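Local coordinates for DUF4973 domain-containing protein (Bacteroides thetaiotaomicron, PDB 4QNI) that is of unknown function but probably acts as an auxiliary nutrient-binding protein of a gut bacterium, at residues 199-204 and 220-225; 227-232 and 296-301; 233-238 and 292-297. All blocks are in the same frame, centred on the assembly; numbering follows the deposited sequence.

Interaction 1. Residues 199-204 and 220-225; sequences ESITKS and AGIVDE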
loop_
_atom_site.group_PDB
_atom_site.type_symbol
_atom_site.label_atom_id
_atom_site.label_comp_id
_atom_site.label_asym_id
_atom_site.label_seq_id
_atom_site.Cartn_x
_atom_site.Cartn_y
_atom_site.Cartn_z
ATOM N N GLU A 199 4.605 37.371 -10.110
ATOM C CA GLU A 199 4.285 35.973 -9.837
ATOM C C GLU A 199 2.876 35.836 -9.274
ATOM O O GLU A 199 2.371 36.748 -8.610
ATOM C CB GLU A 199 5.310 35.345 -8.879
ATOM N N SER A 200 2.252 34.682 -9.551
ATOM C CA SER A 200 0.907 34.356 -9.111
ATOM C C SER A 200 0.877 33.065 -8.276
ATOM O O SER A 200 1.661 32.140 -8.498
ATOM C CB SER A 200 -0.023 34.228 -10.321
ATOM O OG SER A 200 -1.106 33.333 -10.109
ATOM N N ILE A 201 -0.075 33.014 -7.340
ATOM C CA ILE A 201 -0.370 31.855 -6.505
ATOM C C ILE A 201 -1.537 31.152 -7.195
ATOM O O ILE A 201 -2.599 31.765 -7.372
ATOM C CB ILE A 201 -0.679 32.255 -5.026
ATOM C CG1 ILE A 201 0.437 33.152 -4.426
ATOM C CG2 ILE A 201 -0.932 31.015 -4.158
ATOM C CD1 ILE A 201 -0.032 34.147 -3.334
ATOM N N THR A 202 -1.333 29.912 -7.658
ATOM C CA THR A 202 -2.435 29.269 -8.349
ATOM C C THR A 202 -3.009 28.135 -7.513
ATOM O O THR A 202 -2.299 27.201 -7.118
ATOM C CB THR A 202 -2.069 28.834 -9.780
ATOM O OG1 THR A 202 -1.583 29.982 -10.499
ATOM C CG2 THR A 202 -3.277 28.239 -10.539
ATOM N N LYS A 203 -4.316 28.276 -7.225
ATOM C CA LYS A 203 -5.178 27.292 -6.591
ATOM C C LYS A 203 -5.647 26.396 -7.714
ATOM O O LYS A 203 -6.427 26.860 -8.543
ATOM C CB LYS A 203 -6.377 27.986 -5.905
ATOM C CG LYS A 203 -6.173 28.347 -4.449
ATOM C CD LYS A 203 -7.479 28.213 -3.667
ATOM C CE LYS A 203 -7.662 26.837 -3.064
ATOM N NZ LYS A 203 -6.669 26.570 -1.979
ATOM N N SER A 204 -5.154 25.159 -7.799
ATOM C CA SER A 204 -5.545 24.259 -8.896
ATOM C C SER A 204 -7.041 23.876 -8.847
ATOM O O SER A 204 -7.632 23.595 -9.887
ATOM C CB SER A 204 -4.689 22.992 -8.891
ATOM O OG SER A 204 -4.995 22.171 -7.773
ATOM N N ALA A 220 -12.763 33.737 -1.190
ATOM C CA ALA A 220 -11.966 34.749 -1.881
ATOM C C ALA A 220 -10.546 34.250 -2.150
ATOM O O ALA A 220 -9.896 33.713 -1.256
ATOM C CB ALA A 220 -11.940 36.037 -1.064
ATOM N N GLY A 221 -10.118 34.374 -3.396
ATOM C CA GLY A 221 -8.809 33.942 -3.862
ATOM C C GLY A 221 -8.271 32.613 -3.361
ATOM O O GLY A 221 -8.795 31.547 -3.693
ATOM N N ILE A 222 -7.193 32.683 -2.567
ATOM C CA ILE A 222 -6.457 31.522 -2.041
ATOM C C ILE A 222 -7.096 30.926 -0.799
ATOM O O ILE A 222 -6.690 29.837 -0.379
ATOM C CB ILE A 222 -4.978 31.869 -1.786
ATOM C CG1 ILE A 222 -4.847 33.059 -0.820
ATOM C CG2 ILE A 222 -4.279 32.131 -3.114
ATOM C CD1 ILE A 222 -3.583 33.181 -0.281
ATOM N N VAL A 223 -8.088 31.624 -0.207
ATOM C CA VAL A 223 -8.810 31.112 0.966
ATOM C C VAL A 223 -9.563 29.854 0.532
ATOM O O VAL A 223 -10.047 29.779 -0.599
ATOM C CB VAL A 223 -9.768 32.177 1.572
ATOM C CG1 VAL A 223 -10.516 31.639 2.801
ATOM C CG2 VAL A 223 -9.025 33.461 1.917
ATOM N N ASP A 224 -9.610 28.856 1.401
ATOM C CA ASP A 224 -10.331 27.614 1.140
ATOM C C ASP A 224 -10.917 27.102 2.454
ATOM O O ASP A 224 -10.821 27.783 3.484
ATOM C CB ASP A 224 -9.457 26.549 0.416
ATOM C CG ASP A 224 -8.253 25.998 1.185
ATOM O OD1 ASP A 224 -8.315 25.934 2.439
ATOM O OD2 ASP A 224 -7.271 25.580 0.528
ATOM N N GLU A 225 -11.554 25.926 2.391
ATOM C CA GLU A 225 -12.225 25.198 3.465
ATOM C C GLU A 225 -11.370 24.948 4.708
ATOM O O GLU A 225 -11.928 24.694 5.778
ATOM C CB GLU A 225 -12.629 23.834 2.923
ATOM C CG GLU A 225 -14.053 23.474 3.188
ATOM C CD GLU A 225 -14.422 22.202 2.462
ATOM O OE1 GLU A 225 -13.883 21.134 2.824
ATOM O OE2 GLU A 225 -15.279 22.267 1.552
#
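Lys203 reaches across a type II' beta turn, Ala220 to Val223, to pair with Asp224 just beyond it. The two loops belong to the domain built on a large antiparallel sheet: residues 199-204 lie in the loop between strands 194-196 and 205-210, while the turn and the residues up to Glu225 follow strand 215-219. The turn is closed by Val223 N, which donates to Ala220 O at 3.0 Å. Gly221 occupies its second position with a positive phi of 42°, a value that suits glycine.

Apolar contact is made at one end, where Ile201 CG2 lies 3.7 Å from Ile222 CG2 as the two branched side chains cross obliquely. Both isoleucines also pack on Tyr308 of strand 306-321, and a second subunit adds its Asp277 against Ile201 and its Pro280 against Ile222, so this patch belongs partly to the subunit interface.

Polar contact is made at the other end. The Lys203 chain bends at chi2, chi3 and chi4, passing the carbonyls of the turn with CD 3.6 Å from Gly221 O. Asp224 turns CG between its backbone N and carbonyl carbon (chi1 65°), and its OD1 accepts a hydrogen bond from Asp226 N. The two carboxylate oxygens therefore have separate partners, which would limit rotation of the group. The salt bridge measures 2.8 Å from Lys203 NZ to Asp224 OD2, with the ammonium nitrogen on the anti side of that oxygen and 21° out of the carboxylate plane.

Interaction 2. Residues 227-232 and 296-301; sequences YTDRRK and FNYIPV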
loop_
_atom_site.group_PDB
_atom_site.type_symbol
_atom_site.label_atom_id
_atom_site.label_comp_id
_atom_site.label_asym_id
_atom_site.label_seq_id
_atom_site.Cartn_x
_atom_site.Cartn_y
_atom_site.Cartn_z
ATOM N N TYR A 227 -9.213 27.056 6.053
ATOM C CA TYR A 227 -8.958 28.340 6.723
ATOM C C TYR A 227 -9.941 28.470 7.871
ATOM O O TYR A 227 -11.155 28.371 7.657
ATOM C CB TYR A 227 -9.118 29.531 5.742
ATOM C CG TYR A 227 -7.923 29.780 4.847
ATOM C CD1 TYR A 227 -7.438 28.783 4.002
ATOM C CD2 TYR A 227 -7.276 31.019 4.837
ATOM C CE1 TYR A 227 -6.316 28.996 3.202
ATOM C CE2 TYR A 227 -6.180 31.259 4.004
ATOM C CZ TYR A 227 -5.699 30.240 3.194
ATOM O OH TYR A 227 -4.620 30.445 2.376
ATOM N N THR A 228 -9.441 28.726 9.092
ATOM C CA THR A 228 -10.318 28.874 10.257
ATOM C C THR A 228 -11.165 30.147 10.120
ATOM O O THR A 228 -12.249 30.209 10.689
ATOM C CB THR A 228 -9.517 28.864 11.576
ATOM O OG1 THR A 228 -8.691 30.021 11.630
ATOM C CG2 THR A 228 -8.683 27.598 11.775
ATOM N N ASP A 229 -10.681 31.145 9.354
ATOM C CA ASP A 229 -11.365 32.444 9.111
ATOM C C ASP A 229 -12.171 32.507 7.767
ATOM O O ASP A 229 -12.634 33.598 7.414
ATOM C CB ASP A 229 -10.355 33.629 9.179
ATOM C CG ASP A 229 -9.083 33.506 8.348
ATOM O OD1 ASP A 229 -8.840 32.412 7.791
ATOM O OD2 ASP A 229 -8.311 34.509 8.280
ATOM N N ARG A 230 -12.379 31.344 7.074
ATOM C CA ARG A 230 -13.173 31.140 5.831
ATOM C C ARG A 230 -14.321 32.125 5.635
ATOM O O ARG A 230 -14.453 32.755 4.579
ATOM C CB ARG A 230 -13.914 29.765 5.887
ATOM C CG ARG A 230 -13.123 28.533 5.698
ATOM C CD ARG A 230 -13.975 27.304 5.473
ATOM N NE ARG A 230 -15.002 27.005 6.469
ATOM C CZ ARG A 230 -14.784 26.376 7.623
ATOM N NH1 ARG A 230 -13.550 26.066 7.997
ATOM N NH2 ARG A 230 -15.789 26.116 8.439
ATOM N N ARG A 231 -15.236 32.122 6.642
ATOM C CA ARG A 231 -16.545 32.788 6.675
ATOM C C ARG A 231 -16.455 34.300 6.411
ATOM O O ARG A 231 -17.421 34.895 5.926
ATOM C CB ARG A 231 -17.261 32.481 8.007
ATOM C CG ARG A 231 -17.541 30.975 8.220
ATOM C CD ARG A 231 -17.918 30.676 9.664
ATOM N NE ARG A 231 -18.228 29.268 9.938
ATOM C CZ ARG A 231 -17.333 28.337 10.285
ATOM N NH1 ARG A 231 -16.036 28.626 10.313
ATOM N NH2 ARG A 231 -17.729 27.093 10.561
ATOM N N LYS A 232 -15.290 34.902 6.681
ATOM C CA LYS A 232 -15.036 36.317 6.420
ATOM C C LYS A 232 -14.778 36.564 4.912
ATOM O O LYS A 232 -14.805 37.714 4.477
ATOM C CB LYS A 232 -13.800 36.785 7.239
ATOM C CG LYS A 232 -14.097 37.628 8.479
ATOM C CD LYS A 232 -12.808 38.156 9.177
ATOM C CE LYS A 232 -12.251 39.456 8.602
ATOM N NZ LYS A 232 -11.250 40.104 9.504
ATOM N N PHE A 296 -9.496 42.030 -2.924
ATOM C CA PHE A 296 -9.915 41.901 -1.524
ATOM C C PHE A 296 -8.695 41.906 -0.618
ATOM O O PHE A 296 -7.591 41.602 -1.074
ATOM C CB PHE A 296 -10.774 40.630 -1.286
ATOM C CG PHE A 296 -9.989 39.350 -1.163
ATOM C CD1 PHE A 296 -9.538 38.680 -2.293
ATOM C CD2 PHE A 296 -9.696 38.811 0.090
ATOM C CE1 PHE A 296 -8.808 37.498 -2.178
ATOM C CE2 PHE A 296 -8.960 37.630 0.206
ATOM C CZ PHE A 296 -8.535 36.974 -0.931
ATOM N N ASN A 297 -8.913 42.174 0.677
ATOM C CA ASN A 297 -7.862 42.167 1.687
ATOM C C ASN A 297 -7.928 40.913 2.535
ATOM O O ASN A 297 -8.963 40.629 3.147
ATOM C CB ASN A 297 -7.971 43.394 2.609
ATOM C CG ASN A 297 -7.812 44.734 1.935
ATOM O OD1 ASN A 297 -6.983 44.917 1.043
ATOM N ND2 ASN A 297 -8.558 45.722 2.404
ATOM N N TYR A 298 -6.844 40.143 2.558
ATOM C CA TYR A 298 -6.751 39.003 3.449
ATOM C C TYR A 298 -6.025 39.516 4.704
ATOM O O TYR A 298 -5.030 40.239 4.577
ATOM C CB TYR A 298 -6.060 37.786 2.814
ATOM C CG TYR A 298 -5.952 36.639 3.791
ATOM C CD1 TYR A 298 -7.090 35.997 4.269
ATOM C CD2 TYR A 298 -4.720 36.262 4.325
ATOM C CE1 TYR A 298 -7.008 35.013 5.253
ATOM C CE2 TYR A 298 -4.624 35.248 5.282
ATOM C CZ TYR A 298 -5.772 34.634 5.748
ATOM O OH TYR A 298 -5.694 33.646 6.702
ATOM N N ILE A 299 -6.564 39.191 5.907
ATOM C CA ILE A 299 -6.013 39.637 7.184
ATOM C C ILE A 299 -5.603 38.384 7.993
ATOM O O ILE A 299 -6.456 37.756 8.629
ATOM C CB ILE A 299 -7.005 40.591 7.949
ATOM C CG1 ILE A 299 -7.477 41.790 7.064
ATOM C CG2 ILE A 299 -6.398 41.128 9.243
ATOM C CD1 ILE A 299 -8.888 41.615 6.479
ATOM N N PRO A 300 -4.318 37.957 7.900
ATOM C CA PRO A 300 -3.880 36.766 8.662
ATOM C C PRO A 300 -3.935 37.035 10.173
ATOM O O PRO A 300 -4.533 36.269 10.929
ATOM C CB PRO A 300 -2.439 36.534 8.184
ATOM C CG PRO A 300 -2.216 37.486 7.054
ATOM C CD PRO A 300 -3.194 38.585 7.177
ATOM N N VAL A 301 -3.348 38.165 10.594
ATOM C CA VAL A 301 -3.364 38.652 11.967
ATOM C C VAL A 301 -3.726 40.130 11.891
ATOM O O VAL A 301 -3.485 40.749 10.852
ATOM C CB VAL A 301 -2.042 38.378 12.747
ATOM C CG1 VAL A 301 -1.829 36.882 12.951
ATOM C CG2 VAL A 301 -0.826 39.013 12.068
#
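Tyr227 turns the edge of its ring toward the face of Tyr298 in an offset edge-to-face (T-shaped) pair, with centroids 5.8 Å apart and planes at 75°. The closest ring carbons are Tyr227 CE2 and Tyr298 CZ, at 3.8 Å. Tyr298 also meets Asp229, whose side chain crosses it at about a right angle, the carboxylate and ring planes being 71° apart. Asp229 OD2 lies 3.3 Å from Tyr298 CE1 and 3.2 Å from Tyr298 OH. Farther out, Lys232 NZ comes within 4.1 Å of Ile299 CD1, a looser contact at the margin.

The next shell sets these groups in place. Tyr227 to Arg230 form a type I beta turn, and Lys232 N donates to Asp229 O at 3.0 Å as the chain enters a short 3-10 segment. On the other side, Tyr298 ends strand 282-298, where its backbone pairs with Ile306. Tyr281 of a second subunit makes a further edge-to-face pair with Tyr227, and Pro280 of that subunit packs on Tyr298, so the tyrosines join the loop to the strand end at a subunit interface.

With a carboxylate beside the phenol and a second ring against it, Tyr298 combines aromatic packing with a polar neighbourhood, and a negative charge as close as that of Asp229 would probably disfavour ionisation of the phenol.

Interaction 3. Residues 233-238 and 292-297; sequences YKIKFA and VDYYFN. With EDO (1,2-ethanediol), chain E; EDO (1,2-ethanediol), chain G.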
loop_
_atom_site.group_PDB
_atom_site.type_symbol
_atom_site.label_atom_id
_atom_site.label_comp_id
_atom_site.label_asym_id
_atom_site.label_seq_id
_atom_site.Cartn_x
_atom_site.Cartn_y
_atom_site.Cartn_z
ATOM N N TYR A 233 -14.529 35.492 4.123
ATOM C CA TYR A 233 -14.128 35.621 2.716
ATOM C C TYR A 233 -15.039 34.902 1.673
ATOM O O TYR A 233 -14.512 34.333 0.709
ATOM C CB TYR A 233 -12.679 35.120 2.595
ATOM C CG TYR A 233 -11.747 35.860 3.530
ATOM C CD1 TYR A 233 -11.301 37.147 3.228
ATOM C CD2 TYR A 233 -11.353 35.299 4.745
ATOM C CE1 TYR A 233 -10.471 37.846 4.096
ATOM C CE2 TYR A 233 -10.522 35.994 5.624
ATOM C CZ TYR A 233 -10.090 37.269 5.298
ATOM O OH TYR A 233 -9.283 37.972 6.158
ATOM N N LYS A 234 -16.384 35.018 1.796
ATOM C CA LYS A 234 -17.287 34.396 0.808
ATOM C C LYS A 234 -17.601 35.335 -0.368
ATOM O O LYS A 234 -18.122 36.443 -0.175
ATOM C CB LYS A 234 -18.594 33.910 1.449
ATOM C CG LYS A 234 -18.364 32.821 2.495
ATOM C CD LYS A 234 -19.546 32.695 3.432
ATOM C CE LYS A 234 -20.647 31.830 2.873
ATOM N NZ LYS A 234 -21.856 31.956 3.706
ATOM N N ILE A 235 -17.315 34.863 -1.594
ATOM C CA ILE A 235 -17.576 35.614 -2.823
ATOM C C ILE A 235 -18.739 34.922 -3.564
ATOM O O ILE A 235 -18.600 33.787 -4.006
ATOM C CB ILE A 235 -16.290 35.734 -3.705
ATOM C CG1 ILE A 235 -15.065 36.288 -2.921
ATOM C CG2 ILE A 235 -16.570 36.530 -4.989
ATOM C CD1 ILE A 235 -15.241 37.672 -2.089
ATOM N N LYS A 236 -19.872 35.619 -3.688
ATOM C CA LYS A 236 -21.091 35.108 -4.318
ATOM C C LYS A 236 -21.060 35.251 -5.808
ATOM O O LYS A 236 -20.660 36.301 -6.311
ATOM C CB LYS A 236 -22.328 35.835 -3.775
ATOM C CG LYS A 236 -22.677 35.493 -2.329
ATOM C CD LYS A 236 -23.747 36.435 -1.744
ATOM C CE LYS A 236 -25.129 36.315 -2.366
ATOM N NZ LYS A 236 -26.044 37.416 -1.936
ATOM N N PHE A 237 -21.498 34.191 -6.523
ATOM C CA PHE A 237 -21.616 34.151 -7.994
ATOM C C PHE A 237 -23.055 33.819 -8.374
ATOM O O PHE A 237 -23.540 32.716 -8.092
ATOM C CB PHE A 237 -20.645 33.137 -8.620
ATOM C CG PHE A 237 -19.181 33.506 -8.531
ATOM C CD1 PHE A 237 -18.470 33.332 -7.344
ATOM C CD2 PHE A 237 -18.481 33.921 -9.667
ATOM C CE1 PHE A 237 -17.105 33.649 -7.273
ATOM C CE2 PHE A 237 -17.106 34.214 -9.599
ATOM C CZ PHE A 237 -16.441 34.119 -8.395
ATOM N N ALA A 238 -23.748 34.796 -8.960
ATOM C CA ALA A 238 -25.150 34.665 -9.378
ATOM C C ALA A 238 -25.178 34.574 -10.890
ATOM O O ALA A 238 -24.647 35.454 -11.537
ATOM C CB ALA A 238 -25.969 35.857 -8.876
ATOM N N VAL A 292 -13.503 37.131 -14.523
ATOM C CA VAL A 292 -13.583 37.231 -13.078
ATOM C C VAL A 292 -12.470 38.218 -12.742
ATOM O O VAL A 292 -11.333 38.005 -13.133
ATOM C CB VAL A 292 -13.430 35.861 -12.381
ATOM C CG1 VAL A 292 -13.420 36.019 -10.873
ATOM C CG2 VAL A 292 -14.516 34.890 -12.822
ATOM N N ASP A 293 -12.806 39.340 -12.145
ATOM C CA ASP A 293 -11.824 40.361 -11.844
ATOM C C ASP A 293 -12.233 41.107 -10.571
ATOM O O ASP A 293 -13.150 41.933 -10.596
ATOM C CB ASP A 293 -11.682 41.336 -13.059
ATOM C CG ASP A 293 -10.455 42.222 -13.015
ATOM O OD1 ASP A 293 -9.891 42.408 -11.914
ATOM O OD2 ASP A 293 -10.117 42.804 -14.048
ATOM N N TYR A 294 -11.570 40.800 -9.462
ATOM C CA TYR A 294 -11.856 41.473 -8.200
ATOM C C TYR A 294 -10.609 41.554 -7.300
ATOM O O TYR A 294 -9.590 40.862 -7.500
ATOM C CB TYR A 294 -13.051 40.835 -7.447
ATOM C CG TYR A 294 -12.807 39.441 -6.919
ATOM C CD1 TYR A 294 -12.226 39.239 -5.667
ATOM C CD2 TYR A 294 -13.246 38.326 -7.618
ATOM C CE1 TYR A 294 -12.017 37.954 -5.162
ATOM C CE2 TYR A 294 -13.024 37.034 -7.137
ATOM C CZ TYR A 294 -12.431 36.854 -5.895
ATOM O OH TYR A 294 -12.236 35.594 -5.400
ATOM N N TYR A 295 -10.732 42.425 -6.302
ATOM C CA TYR A 295 -9.745 42.709 -5.277
ATOM C C TYR A 295 -10.321 42.492 -3.876
ATOM O O TYR A 295 -11.482 42.828 -3.643
ATOM C CB TYR A 295 -9.309 44.162 -5.382
ATOM C CG TYR A 295 -8.584 44.535 -6.644
ATOM C CD1 TYR A 295 -9.283 44.964 -7.771
ATOM C CD2 TYR A 295 -7.195 44.604 -6.675
ATOM C CE1 TYR A 295 -8.614 45.374 -8.927
ATOM C CE2 TYR A 295 -6.518 45.045 -7.808
ATOM C CZ TYR A 295 -7.232 45.413 -8.940
ATOM O OH TYR A 295 -6.572 45.841 -10.061
ATOM N N PHE A 296 -9.496 42.030 -2.924
ATOM C CA PHE A 296 -9.915 41.901 -1.524
ATOM C C PHE A 296 -8.695 41.906 -0.618
ATOM O O PHE A 296 -7.591 41.602 -1.074
ATOM C CB PHE A 296 -10.774 40.630 -1.286
ATOM C CG PHE A 296 -9.989 39.350 -1.163
ATOM C CD1 PHE A 296 -9.538 38.680 -2.293
ATOM C CD2 PHE A 296 -9.696 38.811 0.090
ATOM C CE1 PHE A 296 -8.808 37.498 -2.178
ATOM C CE2 PHE A 296 -8.960 37.630 0.206
ATOM C CZ PHE A 296 -8.535 36.974 -0.931
ATOM N N ASN A 297 -8.913 42.174 0.677
ATOM C CA ASN A 297 -7.862 42.167 1.687
ATOM C C ASN A 297 -7.928 40.913 2.535
ATOM O O ASN A 297 -8.963 40.629 3.147
ATOM C CB ASN A 297 -7.971 43.394 2.609
ATOM C CG ASN A 297 -7.812 44.734 1.935
ATOM O OD1 ASN A 297 -6.983 44.917 1.043
ATOM N ND2 ASN A 297 -8.558 45.722 2.404
HETATM C C1 EDO E . -12.898 32.382 -7.265
HETATM O O1 EDO E . -13.213 33.669 -6.774
HETATM C C2 EDO E . -11.482 32.361 -7.811
HETATM O O2 EDO E . -10.552 32.461 -6.750
HETATM C C1 EDO G . -24.732 31.971 1.923
HETATM O O1 EDO G . -23.927 30.801 1.987
HETATM C C2 EDO G . -26.190 31.651 2.323
HETATM O O2 EDO G . -26.301 31.605 3.742
#
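The side chains of Tyr233 and Phe296 cross at about a right angle, while their ring planes are inclined by 62°, with Tyr233 CD1 3.9 Å from Phe296 CE2. Asn297 O lies at the edge of the Tyr233 ring, in its plane and 3.3 Å from Tyr233 CE1, while Tyr233 OH is hydrogen-bonded to Ile299 N.

Ile235 lies against Tyr294, with CG2 over one ring face and CG1 3.8 Å from Tyr294 OH. That hydroxyl is hydrogen-bonded to Gly221 N and, at 2.6 Å, to O1 of a 1,2-ethanediol probably from the crystallisation liquor. The diol oxygen lies in the plane of the Tyr294 ring and also near the edge of Phe237. Val292 CG2 approaches the edge of Phe237 too, 4.2 Å from CE2. An alanine in place of Tyr294 would probably leave Gly221 N without this hydroxyl partner and open a gap beside Ile235.

The segments run antiparallel, 163° apart, yet are not paired by their backbones. Strands 244-250 and 260-275 come between them in sheet order, so the sheet must curve for these side chains to meet, with Val310 of strand 306-321 against Tyr294 and Phe296 and Ile249 of strand 244-250 against Ile235 and Phe237.

In the fold
Interaction 3 is the core contact, joining two strands of the large antiparallel sheet almost wholly through aromatic and aliphatic side chains. Interactions 1 and 2 are partly buried, involve loops that connect its strands and, in interaction 2, the end of strand 282-298, and both touch the second subunit; their chemistry is correspondingly mixed, with a salt bridge in the first and a carboxylate beside a tyrosine pair in the second. The segments of interactions 2 and 3 overlap at Phe296 and Asn297, which make contact in interaction 3. Segment 220-225 meets interaction 3 where Ala220 CB packs on Phe296 CZ, 3.5 Å away, and where Ala220 and Tyr233 pair through their backbones. All three belong to the BT_3044-like C-terminal region.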